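Local coordinates for putative endo-1,4-beta-xylanase (Bacteroides thetaiotaomicron VPI-5482, PDB 5MSX), which probably hydrolyses glycosidic bonds as a family 43 glycoside hydrolase, likely an arabinofuranosidase acting on plant pectin such as rhamnogalacturonan II, at residues D162-V167 with V174-E179; Y329-E334 with A371-N376; T193-Y198 with Q243-T248; A28-M33 with V74-D79; F279-R282 with R286-Y289. One frame throughout, in Å; residues are numbered along the deposited sequence.

Contact 1: residues D162-V167 with V174-E179; sequences DGQAYV and VAKLNE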
# COMPACT_ATOMS: atom_id res chain seq x y z
N ASP C 162 -12.02 -3.15 -8.22
CA ASP C 162 -10.70 -3.12 -8.85
C ASP C 162 -9.57 -2.47 -8.03
O ASP C 162 -8.46 -2.31 -8.53
CB ASP C 162 -10.77 -2.44 -10.22
CG ASP C 162 -11.01 -0.93 -10.14
OD1 ASP C 162 -11.22 -0.32 -9.05
OD2 ASP C 162 -11.01 -0.36 -11.23
N GLY C 163 -9.85 -2.07 -6.80
CA GLY C 163 -8.84 -1.44 -5.95
C GLY C 163 -8.77 0.08 -6.03
O GLY C 163 -8.05 0.69 -5.23
N GLN C 164 -9.47 0.70 -6.97
CA GLN C 164 -9.40 2.14 -7.09
C GLN C 164 -10.13 2.76 -5.89
O GLN C 164 -11.30 2.46 -5.63
CB GLN C 164 -10.05 2.63 -8.39
CG GLN C 164 -10.05 4.14 -8.53
CD GLN C 164 -8.65 4.68 -8.65
OE1 GLN C 164 -7.96 4.35 -9.60
NE2 GLN C 164 -8.21 5.49 -7.68
N ALA C 165 -9.41 3.59 -5.16
CA ALA C 165 -9.97 4.32 -4.02
C ALA C 165 -10.42 5.73 -4.44
O ALA C 165 -9.86 6.32 -5.36
CB ALA C 165 -8.96 4.38 -2.88
N TYR C 166 -11.45 6.24 -3.74
CA TYR C 166 -12.07 7.55 -3.97
C TYR C 166 -12.35 8.22 -2.64
O TYR C 166 -12.69 7.57 -1.65
CB TYR C 166 -13.41 7.43 -4.73
CG TYR C 166 -13.34 6.78 -6.07
CD1 TYR C 166 -13.40 5.40 -6.20
CD2 TYR C 166 -13.24 7.53 -7.23
CE1 TYR C 166 -13.31 4.79 -7.45
CE2 TYR C 166 -13.17 6.95 -8.47
CZ TYR C 166 -13.20 5.58 -8.58
OH TYR C 166 -13.16 5.00 -9.83
N VAL C 167 -12.22 9.54 -2.63
CA VAL C 167 -12.60 10.35 -1.49
C VAL C 167 -13.76 11.27 -1.92
O VAL C 167 -13.67 11.93 -2.94
CB VAL C 167 -11.41 11.12 -0.85
CG1 VAL C 167 -10.69 12.04 -1.83
CG2 VAL C 167 -11.90 11.86 0.40
N VAL C 174 -15.82 15.00 -5.31
CA VAL C 174 -15.21 13.66 -5.39
C VAL C 174 -13.92 13.67 -6.25
O VAL C 174 -13.82 14.36 -7.27
CB VAL C 174 -16.21 12.63 -5.95
CG1 VAL C 174 -16.60 12.94 -7.38
CG2 VAL C 174 -15.65 11.22 -5.84
N ALA C 175 -12.95 12.90 -5.79
CA ALA C 175 -11.68 12.72 -6.50
C ALA C 175 -11.14 11.32 -6.21
O ALA C 175 -11.40 10.76 -5.14
CB ALA C 175 -10.68 13.76 -6.03
N LYS C 176 -10.35 10.77 -7.14
CA LYS C 176 -9.60 9.54 -6.85
C LYS C 176 -8.59 9.75 -5.73
O LYS C 176 -8.12 10.86 -5.51
CB LYS C 176 -8.89 9.00 -8.09
CG LYS C 176 -9.85 8.52 -9.16
CD LYS C 176 -9.12 7.91 -10.34
CE LYS C 176 -10.12 7.28 -11.28
NZ LYS C 176 -9.46 6.97 -12.57
N LEU C 177 -8.28 8.66 -5.05
CA LEU C 177 -7.29 8.63 -3.99
C LEU C 177 -6.22 7.64 -4.43
O LEU C 177 -6.52 6.55 -4.94
CB LEU C 177 -7.98 8.17 -2.72
CG LEU C 177 -7.37 8.38 -1.34
CD1 LEU C 177 -7.08 9.87 -1.07
CD2 LEU C 177 -8.30 7.79 -0.27
N ASN C 178 -4.95 8.00 -4.25
CA ASN C 178 -3.83 7.11 -4.60
C ASN C 178 -3.71 5.90 -3.68
O ASN C 178 -4.29 5.90 -2.60
CB ASN C 178 -2.50 7.89 -4.61
CG ASN C 178 -2.50 9.02 -5.63
OD1 ASN C 178 -1.72 9.95 -5.54
ND2 ASN C 178 -3.38 8.94 -6.60
N GLU C 179 -2.92 4.91 -4.09
CA GLU C 179 -2.72 3.67 -3.32
C GLU C 179 -2.09 3.89 -1.97
O GLU C 179 -2.32 3.10 -1.05
CB GLU C 179 -1.87 2.63 -4.06
CG GLU C 179 -2.35 2.30 -5.47
CD GLU C 179 -1.60 3.10 -6.51
OE1 GLU C 179 -1.89 4.32 -6.64
OE2 GLU C 179 -0.71 2.52 -7.17
O HOH W 1 -6.33 3.94 -5.21
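Val167 and Ala175 face each other as an antiparallel hydrogen-bonded pair, with Val167 N giving to Ala175 O at 2.9 Å and Ala175 N returning to Val167 O at 3.1 Å. Leu177 N adds a third backbone bond, to Ala165 O at 2.8 Å, but it comes from well above the carbonyl plane. That oxygen has a second donor, Gln164 NE2 at 3.0 Å, reached because the glutamine chain bends at chi2 (66°) and brings its amide back to the backbone. The same bend sets the amide against the aliphatic part of Lys176; the two side chains cross at about a right angle, Gln164 CD lying 3.7 Å from Lys176 CD. Lys176 also runs beside the Tyr166 ring, both side chains pointing the same way, with Lys176 CG 3.7 Å from Tyr166 CE2. These residues form the hairpin of strands 165-169 and 173-177, the middle pair of a four-stranded antiparallel sheet, one blade of the five-bladed beta-propeller of family 43. Ala165, Val167, Ala175 and Leu177 share one face of this sheet, where Ala165 CB meets Leu177 CB at 3.9 Å. Ile157 of the neighbouring strand packs against Val167 and Leu177, and Val184 covers Ala175 and Leu177. Where the strands part, a water bridges Ala165 N and Leu177 O. Before them, an Asx turn joins Gln164 N to Asp162 OD1 at 2.9 Å.

Contact 2: residues Y329-E334 with A371-N376; sequences YASSIE and AEDSIN
A polar surface contact, made mostly by side chains, joins the end of strand 325-330 and the residues after it to the loop between strands 367-368 and 378-383. It belongs to the F5/8 type C beta-sandwich domain, where strand 325-330 pairs antiparallel with strand 378-383. Asp373 is the centre of the contact. Its CG stands anti to the backbone N (chi1 -180°), and the carboxylate thereby reaches across to two successive serines. Both bonds fall on a single oxygen: Ser332 OG gives to Asp373 OD2 at 2.8 Å, and Ser331 OG gives to the same OD2 at a modelled 2.5 Å, so short that the exact length is doubtful. The Ser332 hydroxyl comes in on the anti lone pair of OD2, the side away from OD1. From their adjacent positions in the chain the two hydroxyls converge on the aspartate. Each hydroxyl oxygen also accepts from a backbone NH, that of Trp378 for Ser331 and that of Ala370 for Ser332. The aspartate is therefore tied indirectly to the backbone beside its own loop. With two hydroxyls donating to it, OD2 would probably favour the ionised carboxylate. Farther along, Glu334 makes a separate attachment near the start of the 371-376 segment. Ala371 N donates to Glu334 OE1 at 2.8 Å, meeting that oxygen from above the carboxylate plane, 40° out of it, while Ala371 CB lies 3.5 Å from the same atom.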
# COMPACT_ATOMS: atom_id res chain seq x y z
N TYR C 329 -34.47 7.32 43.46
CA TYR C 329 -34.65 8.69 43.94
C TYR C 329 -33.28 9.30 44.07
O TYR C 329 -32.30 8.58 44.10
CB TYR C 329 -35.43 8.76 45.27
CG TYR C 329 -34.85 7.93 46.41
CD1 TYR C 329 -33.85 8.45 47.24
CD2 TYR C 329 -35.32 6.64 46.65
CE1 TYR C 329 -33.33 7.69 48.29
CE2 TYR C 329 -34.80 5.88 47.69
CZ TYR C 329 -33.81 6.41 48.50
OH TYR C 329 -33.31 5.65 49.53
N ALA C 330 -33.21 10.63 44.12
CA ALA C 330 -31.94 11.33 44.04
C ALA C 330 -31.89 12.54 44.95
O ALA C 330 -32.88 12.90 45.54
CB ALA C 330 -31.67 11.75 42.60
N SER C 331 -30.72 13.14 45.06
CA SER C 331 -30.51 14.36 45.83
C SER C 331 -31.21 15.58 45.25
O SER C 331 -31.59 16.48 45.98
CB SER C 331 -29.01 14.66 45.92
OG SER C 331 -28.42 14.91 44.66
N SER C 332 -31.33 15.63 43.92
CA SER C 332 -32.07 16.67 43.24
C SER C 332 -32.40 16.24 41.81
O SER C 332 -31.93 15.20 41.32
CB SER C 332 -31.28 17.98 43.21
OG SER C 332 -30.16 17.88 42.35
N ILE C 333 -33.23 17.06 41.18
CA ILE C 333 -33.68 16.87 39.81
C ILE C 333 -33.62 18.23 39.14
O ILE C 333 -34.17 19.21 39.68
CB ILE C 333 -35.12 16.32 39.75
CG1 ILE C 333 -35.20 14.99 40.52
CG2 ILE C 333 -35.58 16.15 38.31
CD1 ILE C 333 -36.61 14.51 40.78
N GLU C 334 -32.93 18.31 37.99
CA GLU C 334 -32.91 19.54 37.22
C GLU C 334 -34.31 19.85 36.71
O GLU C 334 -35.08 18.96 36.35
CB GLU C 334 -31.90 19.47 36.05
CG GLU C 334 -31.65 20.81 35.34
CD GLU C 334 -31.28 21.94 36.31
OE1 GLU C 334 -30.08 22.20 36.50
OE2 GLU C 334 -32.19 22.58 36.92
N ALA C 371 -28.58 22.19 38.83
CA ALA C 371 -27.39 23.03 38.75
C ALA C 371 -26.82 23.39 40.13
O ALA C 371 -25.61 23.29 40.32
CB ALA C 371 -27.68 24.29 37.94
N GLU C 372 -27.69 23.75 41.08
CA GLU C 372 -27.30 24.18 42.44
C GLU C 372 -26.75 23.05 43.28
O GLU C 372 -26.08 23.29 44.28
CB GLU C 372 -28.50 24.78 43.19
N ASP C 373 -27.05 21.80 42.90
CA ASP C 373 -26.63 20.62 43.65
C ASP C 373 -25.29 20.06 43.14
O ASP C 373 -25.21 18.91 42.67
CB ASP C 373 -27.77 19.57 43.58
CG ASP C 373 -27.46 18.30 44.34
OD1 ASP C 373 -26.64 18.32 45.29
OD2 ASP C 373 -28.02 17.25 43.97
N SER C 374 -24.23 20.86 43.26
CA SER C 374 -22.91 20.48 42.75
C SER C 374 -21.93 19.90 43.79
O SER C 374 -20.74 19.83 43.51
CB SER C 374 -22.28 21.70 42.08
OG SER C 374 -22.02 22.70 43.05
N ILE C 375 -22.40 19.48 44.97
CA ILE C 375 -21.53 18.92 46.02
C ILE C 375 -22.03 17.53 46.41
O ILE C 375 -23.05 17.41 47.10
CB ILE C 375 -21.49 19.83 47.28
CG1 ILE C 375 -20.81 21.17 46.97
CG2 ILE C 375 -20.78 19.14 48.45
CD1 ILE C 375 -21.28 22.29 47.87
N ASN C 376 -21.32 16.48 46.01
CA ASN C 376 -21.83 15.10 46.13
C ASN C 376 -23.34 14.98 45.81
O ASN C 376 -24.13 14.59 46.68
CB ASN C 376 -21.58 14.51 47.53
CG ASN C 376 -20.12 14.32 47.83
OD1 ASN C 376 -19.24 14.84 47.14
ND2 ASN C 376 -19.85 13.56 48.87

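Contact 3: residues T193-Y198 with Q243-T248; sequences TPRKEY and QDIIST. With EDO (1,2-ethanediol), chain B.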
# COMPACT_ATOMS: atom_id res chain seq x y z
N THR C 193 -26.60 16.83 -9.11
CA THR C 193 -27.81 16.36 -8.43
C THR C 193 -29.00 17.29 -8.75
O THR C 193 -28.80 18.47 -9.02
CB THR C 193 -27.60 16.33 -6.89
OG1 THR C 193 -27.41 17.65 -6.39
CG2 THR C 193 -26.38 15.45 -6.46
N PRO C 194 -30.24 16.78 -8.69
CA PRO C 194 -31.37 17.67 -8.99
C PRO C 194 -31.72 18.66 -7.87
O PRO C 194 -32.37 19.67 -8.14
CB PRO C 194 -32.53 16.69 -9.22
CG PRO C 194 -32.16 15.49 -8.46
CD PRO C 194 -30.67 15.38 -8.62
N ARG C 195 -31.29 18.38 -6.64
CA ARG C 195 -31.43 19.35 -5.54
C ARG C 195 -30.11 20.08 -5.34
O ARG C 195 -29.08 19.44 -5.14
CB ARG C 195 -31.93 18.62 -4.30
CG ARG C 195 -33.35 18.13 -4.57
CD ARG C 195 -33.89 17.19 -3.54
NE ARG C 195 -35.02 16.40 -4.04
CZ ARG C 195 -36.27 16.85 -4.22
NH1 ARG C 195 -36.61 18.11 -3.95
NH2 ARG C 195 -37.19 16.01 -4.67
N LYS C 196 -30.16 21.41 -5.41
CA LYS C 196 -28.96 22.26 -5.64
C LYS C 196 -28.36 22.98 -4.42
O LYS C 196 -27.29 23.61 -4.53
CB LYS C 196 -29.29 23.33 -6.70
CG LYS C 196 -30.02 22.84 -7.95
CD LYS C 196 -29.17 21.90 -8.78
CE LYS C 196 -29.89 21.47 -10.05
NZ LYS C 196 -29.00 20.61 -10.90
N GLU C 197 -29.03 22.93 -3.28
CA GLU C 197 -28.62 23.73 -2.12
C GLU C 197 -27.40 23.17 -1.41
O GLU C 197 -26.91 22.08 -1.74
CB GLU C 197 -29.80 23.95 -1.15
CG GLU C 197 -30.53 22.72 -0.62
CD GLU C 197 -31.68 22.26 -1.52
OE1 GLU C 197 -32.84 22.18 -1.05
OE2 GLU C 197 -31.44 22.00 -2.72
N TYR C 198 -26.87 23.94 -0.47
CA TYR C 198 -25.73 23.51 0.33
C TYR C 198 -25.87 22.05 0.81
O TYR C 198 -26.88 21.68 1.43
CB TYR C 198 -25.54 24.41 1.55
CG TYR C 198 -24.42 23.91 2.43
CD1 TYR C 198 -23.11 23.95 1.99
CD2 TYR C 198 -24.69 23.33 3.68
CE1 TYR C 198 -22.07 23.44 2.77
CE2 TYR C 198 -23.66 22.82 4.46
CZ TYR C 198 -22.36 22.89 4.01
OH TYR C 198 -21.36 22.39 4.79
N GLN C 243 -38.47 9.60 -6.55
CA GLN C 243 -38.57 9.53 -5.10
C GLN C 243 -37.14 9.56 -4.53
O GLN C 243 -36.60 8.54 -4.04
CB GLN C 243 -39.32 8.23 -4.77
CG GLN C 243 -39.69 8.00 -3.33
CD GLN C 243 -40.54 6.72 -3.17
OE1 GLN C 243 -40.11 5.64 -3.56
NE2 GLN C 243 -41.71 6.85 -2.58
N ASP C 244 -36.50 10.73 -4.62
CA ASP C 244 -35.09 10.92 -4.26
C ASP C 244 -34.83 11.39 -2.79
O ASP C 244 -33.68 11.42 -2.36
CB ASP C 244 -34.38 11.85 -5.28
CG ASP C 244 -34.82 13.34 -5.17
OD1 ASP C 244 -35.99 13.59 -4.80
OD2 ASP C 244 -33.99 14.24 -5.44
N ILE C 245 -35.87 11.76 -2.04
CA ILE C 245 -35.71 12.15 -0.64
C ILE C 245 -35.87 10.91 0.23
O ILE C 245 -36.94 10.34 0.32
CB ILE C 245 -36.71 13.21 -0.20
CG1 ILE C 245 -36.53 14.51 -1.01
CG2 ILE C 245 -36.56 13.51 1.28
CD1 ILE C 245 -35.40 15.41 -0.59
N ILE C 246 -34.81 10.50 0.89
CA ILE C 246 -34.85 9.27 1.64
C ILE C 246 -34.97 9.45 3.16
O ILE C 246 -35.34 8.51 3.80
CB ILE C 246 -33.75 8.28 1.25
CG1 ILE C 246 -32.37 8.84 1.53
CG2 ILE C 246 -33.90 7.89 -0.22
CD1 ILE C 246 -31.27 7.95 0.99
N SER C 247 -34.65 10.62 3.70
CA SER C 247 -34.91 10.93 5.10
C SER C 247 -35.34 12.35 5.22
O SER C 247 -34.81 13.21 4.53
CB SER C 247 -33.70 10.65 6.01
OG SER C 247 -32.67 11.60 5.85
N THR C 248 -36.34 12.59 6.06
CA THR C 248 -36.91 13.91 6.25
C THR C 248 -37.69 13.93 7.57
O THR C 248 -38.06 12.88 8.08
CB THR C 248 -37.83 14.32 5.07
OG1 THR C 248 -38.15 15.71 5.19
CG2 THR C 248 -39.15 13.50 5.01
C1 EDO B . -40.31 13.78 -3.39
O1 EDO B . -41.13 12.72 -3.89
C2 EDO B . -38.88 13.30 -3.41
O2 EDO B . -38.71 12.08 -2.67
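Arg195 meets Asp244 side-on, using NE and one terminal nitrogen to grip the two carboxylate oxygens in a bidentate salt bridge. Arg195 NH2 reaches Asp244 OD1 at 2.7 Å, on the syn lone pair and in the guanidinium plane. The other bond, from Arg195 NE to Asp244 OD2 at 2.8 Å, is less flat, and the two planar groups are twisted 35° apart. The arginine runs extended from CG to NE, reaching from the loop after strand 187-190 to Asp244, just ahead of the weakly bonded strand 245-247 at the edge of another blade of the beta-propeller. Asp244 comes from the opposite direction, its CG set between the backbone N and the carbonyl carbon (chi1 72°). Ile245 crosses the arginine at about a right angle and lays its end over one guanidinium face, Ile245 CD1 lying 3.6 Å from Arg195 NE. Pro194 CG touches Asp244 OD2 at 3.7 Å. An ethanediol, probably from the crystallisation liquor, accepts a bond from Ile245 N and brushes Arg195 NH2 with its C2. Asp244 is buried, and the paired charges, partly covered by Ile245 and Pro194, probably stabilise each other and favour an ionised carboxylate.

Contact 4: residues A28-M33 with V74-D79; sequences ALIPDM and VHWSFD
Apolar packing on an indole carries this contact, which joins the segment leading into strand 34-35 of the family 43 beta-propeller to the segment 74-79, which runs into strand 78-79. Two successive side chains, Leu29 and Ile30, meet Trp76 in different ways. Ile30 makes a CH-pi contact: its CD1 stands over one face of the five-membered ring, 3.6 Å from the centroid and 25° off the ring normal. The methyl sits close to the Trp76 CG and CD2 carbons, at 3.4 Å from each. It is the tip of a chain that crosses the indole at about a right angle. Leu29 approaches obliquely instead, its CD1 lying 3.4 Å from Trp76 NE1 and 3.7 Å from Trp76 CZ2. Its CG is anti to the backbone N (chi1 177°), which carries the branched end out to the indole. Ring packing extends the group, Phe73 meeting Trp76 edge-to-face, while Trp68 of strand 67-70 touches both Ile30 and Trp76. No hydrogen bond crosses the contact. On the 28-33 side, Pro31 is the centre of an inverse gamma turn, and Asp32 O accepts from Gln287 NE2. Leu29 pairs through its backbone with Thr288, fastening this segment to strand 287-293. Just beyond the turn, Met33 N donates to Asp32 OD1 at 2.8 Å, from 46° above the carboxylate plane.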
# COMPACT_ATOMS: atom_id res chain seq x y z
N ALA C 28 -31.86 6.19 21.64
CA ALA C 28 -30.71 6.50 20.79
C ALA C 28 -29.73 5.31 20.74
O ALA C 28 -29.75 4.43 21.63
CB ALA C 28 -30.02 7.75 21.31
N LEU C 29 -28.88 5.27 19.72
CA LEU C 29 -27.95 4.17 19.59
C LEU C 29 -26.93 4.15 20.76
O LEU C 29 -26.74 3.12 21.40
CB LEU C 29 -27.22 4.23 18.26
CG LEU C 29 -26.15 3.15 18.03
CD1 LEU C 29 -26.80 1.78 18.05
CD2 LEU C 29 -25.39 3.42 16.75
N ILE C 30 -26.35 5.30 21.03
CA ILE C 30 -25.24 5.46 21.97
C ILE C 30 -25.73 6.31 23.14
O ILE C 30 -26.55 7.21 22.93
CB ILE C 30 -24.07 6.20 21.28
CG1 ILE C 30 -23.51 5.34 20.14
CG2 ILE C 30 -22.95 6.58 22.25
CD1 ILE C 30 -22.96 4.00 20.55
N PRO C 31 -25.24 6.02 24.37
CA PRO C 31 -25.58 6.85 25.57
C PRO C 31 -24.66 8.05 25.70
O PRO C 31 -23.87 8.16 26.63
CB PRO C 31 -25.43 5.87 26.74
CG PRO C 31 -24.46 4.85 26.26
CD PRO C 31 -24.62 4.74 24.76
N ASP C 32 -24.76 8.92 24.73
CA ASP C 32 -24.05 10.16 24.72
C ASP C 32 -24.71 10.98 23.61
O ASP C 32 -25.59 10.48 22.89
CB ASP C 32 -22.55 9.92 24.44
CG ASP C 32 -21.65 11.09 24.88
OD1 ASP C 32 -22.18 12.12 25.37
OD2 ASP C 32 -20.41 11.01 24.67
N MET C 33 -24.31 12.22 23.50
CA MET C 33 -24.67 13.05 22.39
C MET C 33 -23.60 12.91 21.32
O MET C 33 -22.45 13.32 21.52
CB MET C 33 -24.85 14.50 22.87
CG MET C 33 -26.09 14.60 23.77
SD MET C 33 -26.42 16.25 24.36
CE MET C 33 -28.06 16.06 25.06
N VAL C 74 -26.13 -3.37 20.85
CA VAL C 74 -27.02 -2.89 21.93
C VAL C 74 -26.17 -2.29 23.06
O VAL C 74 -26.38 -1.14 23.45
CB VAL C 74 -27.88 -4.05 22.44
CG1 VAL C 74 -28.77 -3.63 23.60
CG2 VAL C 74 -28.73 -4.59 21.29
N HIS C 75 -25.21 -3.06 23.55
CA HIS C 75 -24.27 -2.61 24.58
C HIS C 75 -23.02 -2.04 23.98
O HIS C 75 -22.28 -2.77 23.33
CB HIS C 75 -23.93 -3.78 25.50
CG HIS C 75 -25.15 -4.37 26.15
ND1 HIS C 75 -25.79 -5.48 25.65
CD2 HIS C 75 -25.87 -3.95 27.21
CE1 HIS C 75 -26.84 -5.75 26.40
NE2 HIS C 75 -26.91 -4.84 27.35
N TRP C 76 -22.78 -0.75 24.20
CA TRP C 76 -21.67 -0.01 23.61
C TRP C 76 -20.74 0.47 24.69
O TRP C 76 -21.18 0.71 25.80
CB TRP C 76 -22.22 1.20 22.85
CG TRP C 76 -23.04 0.83 21.64
CD1 TRP C 76 -24.37 0.54 21.60
CD2 TRP C 76 -22.55 0.68 20.30
NE1 TRP C 76 -24.74 0.22 20.31
CE2 TRP C 76 -23.64 0.30 19.50
CE3 TRP C 76 -21.28 0.82 19.70
CZ2 TRP C 76 -23.52 0.06 18.11
CZ3 TRP C 76 -21.15 0.59 18.32
CH2 TRP C 76 -22.27 0.22 17.54
N SER C 77 -19.45 0.62 24.38
CA SER C 77 -18.51 1.20 25.33
C SER C 77 -17.33 1.84 24.66
O SER C 77 -17.07 1.60 23.50
CB SER C 77 -18.04 0.15 26.34
OG SER C 77 -17.39 -0.91 25.68
N PHE C 78 -16.63 2.69 25.39
CA PHE C 78 -15.38 3.26 24.94
C PHE C 78 -14.46 3.44 26.15
O PHE C 78 -14.93 3.45 27.31
CB PHE C 78 -15.57 4.60 24.22
CG PHE C 78 -15.71 5.79 25.16
CD1 PHE C 78 -16.95 6.11 25.69
CD2 PHE C 78 -14.60 6.59 25.50
CE1 PHE C 78 -17.08 7.19 26.57
CE2 PHE C 78 -14.73 7.66 26.38
CZ PHE C 78 -15.98 7.96 26.91
N ASP C 79 -13.17 3.59 25.86
CA ASP C 79 -12.17 3.89 26.87
C ASP C 79 -11.05 4.70 26.25
O ASP C 79 -10.32 4.21 25.41
CB ASP C 79 -11.63 2.59 27.48
CG ASP C 79 -10.68 2.84 28.66
OD1 ASP C 79 -10.31 4.00 28.94
OD2 ASP C 79 -10.29 1.86 29.31

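Contact 5: residues F279-R282 with R286-Y289; sequences FGRR and RQTY. With EDO (1,2-ethanediol), chain U.
A type II' beta turn from Phe279 to Arg282 lies in the connection between strands 272-278 and 287-293 of one propeller blade, and Arg281 of the turn reaches Gln287 in the 286-289 segment. The turn is closed by Arg282 N donating to Phe279 O at 3.2 Å. Gly280 holds its second position with positive phi, which favours glycine, and lies close to the Arg286 backbone. The main polar link is Arg281 NH1 to Gln287 OE1, 2.9 Å long. The amide oxygen lies at the edge of the guanidinium, near its plane, yet the donor stands 46° above the carbonyl plane; the two flat groups are turned 67° to each other. Arg281 reaches this position by bending at chi2 (80°), while Gln287 is extended beyond CG. Arg281 NH2 is engaged elsewhere, in a salt bridge with Glu351, and Gln287 NE2 gives to the backbone O of Asn363; Trp454, one of the calcium-binding residues, packs on both side chains. Arg286 touches the turn through its aliphatic part, CG lying 4.0 Å from Phe279 O, and then leads away. Its NE forms a salt bridge with Asp53, and its NH2 gives to O2 of an ethanediol at 2.9 Å. That diol, probably from the crystallisation liquor, is also bonded to Asp36, the predicted proton acceptor. The two arginines thus serve different ends: Arg281 ties the blade toward the calcium-binding domain, whereas Arg286 presents charge beside the probable active site.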
# COMPACT_ATOMS: atom_id res chain seq x y z
N PHE C 279 -32.25 16.32 15.48
CA PHE C 279 -32.18 17.71 16.02
C PHE C 279 -31.90 17.80 17.54
O PHE C 279 -31.14 18.65 17.99
CB PHE C 279 -33.46 18.49 15.65
CG PHE C 279 -33.48 19.91 16.18
CD1 PHE C 279 -32.72 20.90 15.56
CD2 PHE C 279 -34.24 20.24 17.30
CE1 PHE C 279 -32.74 22.20 16.03
CE2 PHE C 279 -34.25 21.54 17.78
CZ PHE C 279 -33.51 22.52 17.15
N GLY C 280 -32.51 16.90 18.30
CA GLY C 280 -32.23 16.76 19.70
C GLY C 280 -32.62 17.99 20.51
O GLY C 280 -33.75 18.50 20.37
N ARG C 281 -31.68 18.46 21.33
CA ARG C 281 -31.92 19.59 22.19
C ARG C 281 -31.38 20.89 21.59
O ARG C 281 -31.07 21.82 22.35
CB ARG C 281 -31.32 19.36 23.58
CG ARG C 281 -31.96 18.24 24.38
CD ARG C 281 -31.46 16.86 23.96
NE ARG C 281 -31.69 15.85 24.98
CZ ARG C 281 -31.66 14.54 24.77
NH1 ARG C 281 -31.35 14.03 23.58
NH2 ARG C 281 -31.92 13.71 25.77
N ARG C 282 -31.28 20.92 20.24
CA ARG C 282 -30.80 22.07 19.44
C ARG C 282 -29.27 22.18 19.45
O ARG C 282 -28.62 21.66 20.34
CB ARG C 282 -31.46 23.43 19.86
CG ARG C 282 -30.59 24.40 20.67
CD ARG C 282 -31.41 25.50 21.32
NE ARG C 282 -32.21 26.25 20.35
CZ ARG C 282 -31.79 27.33 19.70
NH1 ARG C 282 -32.60 27.95 18.84
NH2 ARG C 282 -30.57 27.83 19.89
N ARG C 286 -27.13 16.72 19.84
CA ARG C 286 -27.81 15.77 18.97
C ARG C 286 -27.54 14.36 19.49
O ARG C 286 -26.55 14.11 20.17
CB ARG C 286 -27.30 15.94 17.54
CG ARG C 286 -27.54 17.33 17.00
CD ARG C 286 -26.65 17.69 15.81
NE ARG C 286 -25.23 17.75 16.15
CZ ARG C 286 -24.28 18.09 15.27
NH1 ARG C 286 -24.61 18.38 14.02
NH2 ARG C 286 -23.01 18.14 15.63
N GLN C 287 -28.42 13.44 19.14
CA GLN C 287 -28.16 12.01 19.32
C GLN C 287 -28.35 11.31 17.99
O GLN C 287 -28.85 11.93 17.04
CB GLN C 287 -29.04 11.42 20.41
CG GLN C 287 -28.61 11.86 21.79
CD GLN C 287 -29.33 11.09 22.89
OE1 GLN C 287 -30.52 11.29 23.10
NE2 GLN C 287 -28.62 10.19 23.57
N THR C 288 -27.92 10.04 17.94
CA THR C 288 -27.88 9.24 16.71
C THR C 288 -28.81 8.06 16.86
O THR C 288 -28.90 7.46 17.94
CB THR C 288 -26.45 8.80 16.31
OG1 THR C 288 -25.71 9.95 15.88
CG2 THR C 288 -26.44 7.78 15.13
N TYR C 289 -29.56 7.78 15.79
CA TYR C 289 -30.55 6.71 15.74
C TYR C 289 -30.28 5.84 14.52
O TYR C 289 -29.67 6.30 13.55
CB TYR C 289 -31.97 7.31 15.62
CG TYR C 289 -32.29 8.18 16.83
CD1 TYR C 289 -31.86 9.50 16.88
CD2 TYR C 289 -32.93 7.67 17.93
CE1 TYR C 289 -32.10 10.29 17.98
CE2 TYR C 289 -33.21 8.47 19.04
CZ TYR C 289 -32.78 9.78 19.06
OH TYR C 289 -33.03 10.63 20.14
C1 EDO U . -20.78 20.29 12.27
O1 EDO U . -21.60 19.83 11.18
C2 EDO U . -20.38 19.14 13.15
O2 EDO U . -21.43 18.19 13.18

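Contacts 1, 4 and 5 are buried, contact 3 is partly buried, and contact 2 lies on the surface. Contact 1 relies on backbone pairing within one hairpin, whereas contact 4 is apolar packing on an indole. Contacts 2, 3 and 5 depend chiefly on polar side chains: hydroxyls on a carboxylate, a salt bridge, and an arginine-amide bond. Contacts 4 and 5 touch directly, the one pair among the five to do so. Contact 2, in the other domain, is about 53 Å from contact 1 between centres, on the opposite side of the chain's centre, yet contacts 2 and 4 reach the same sheet.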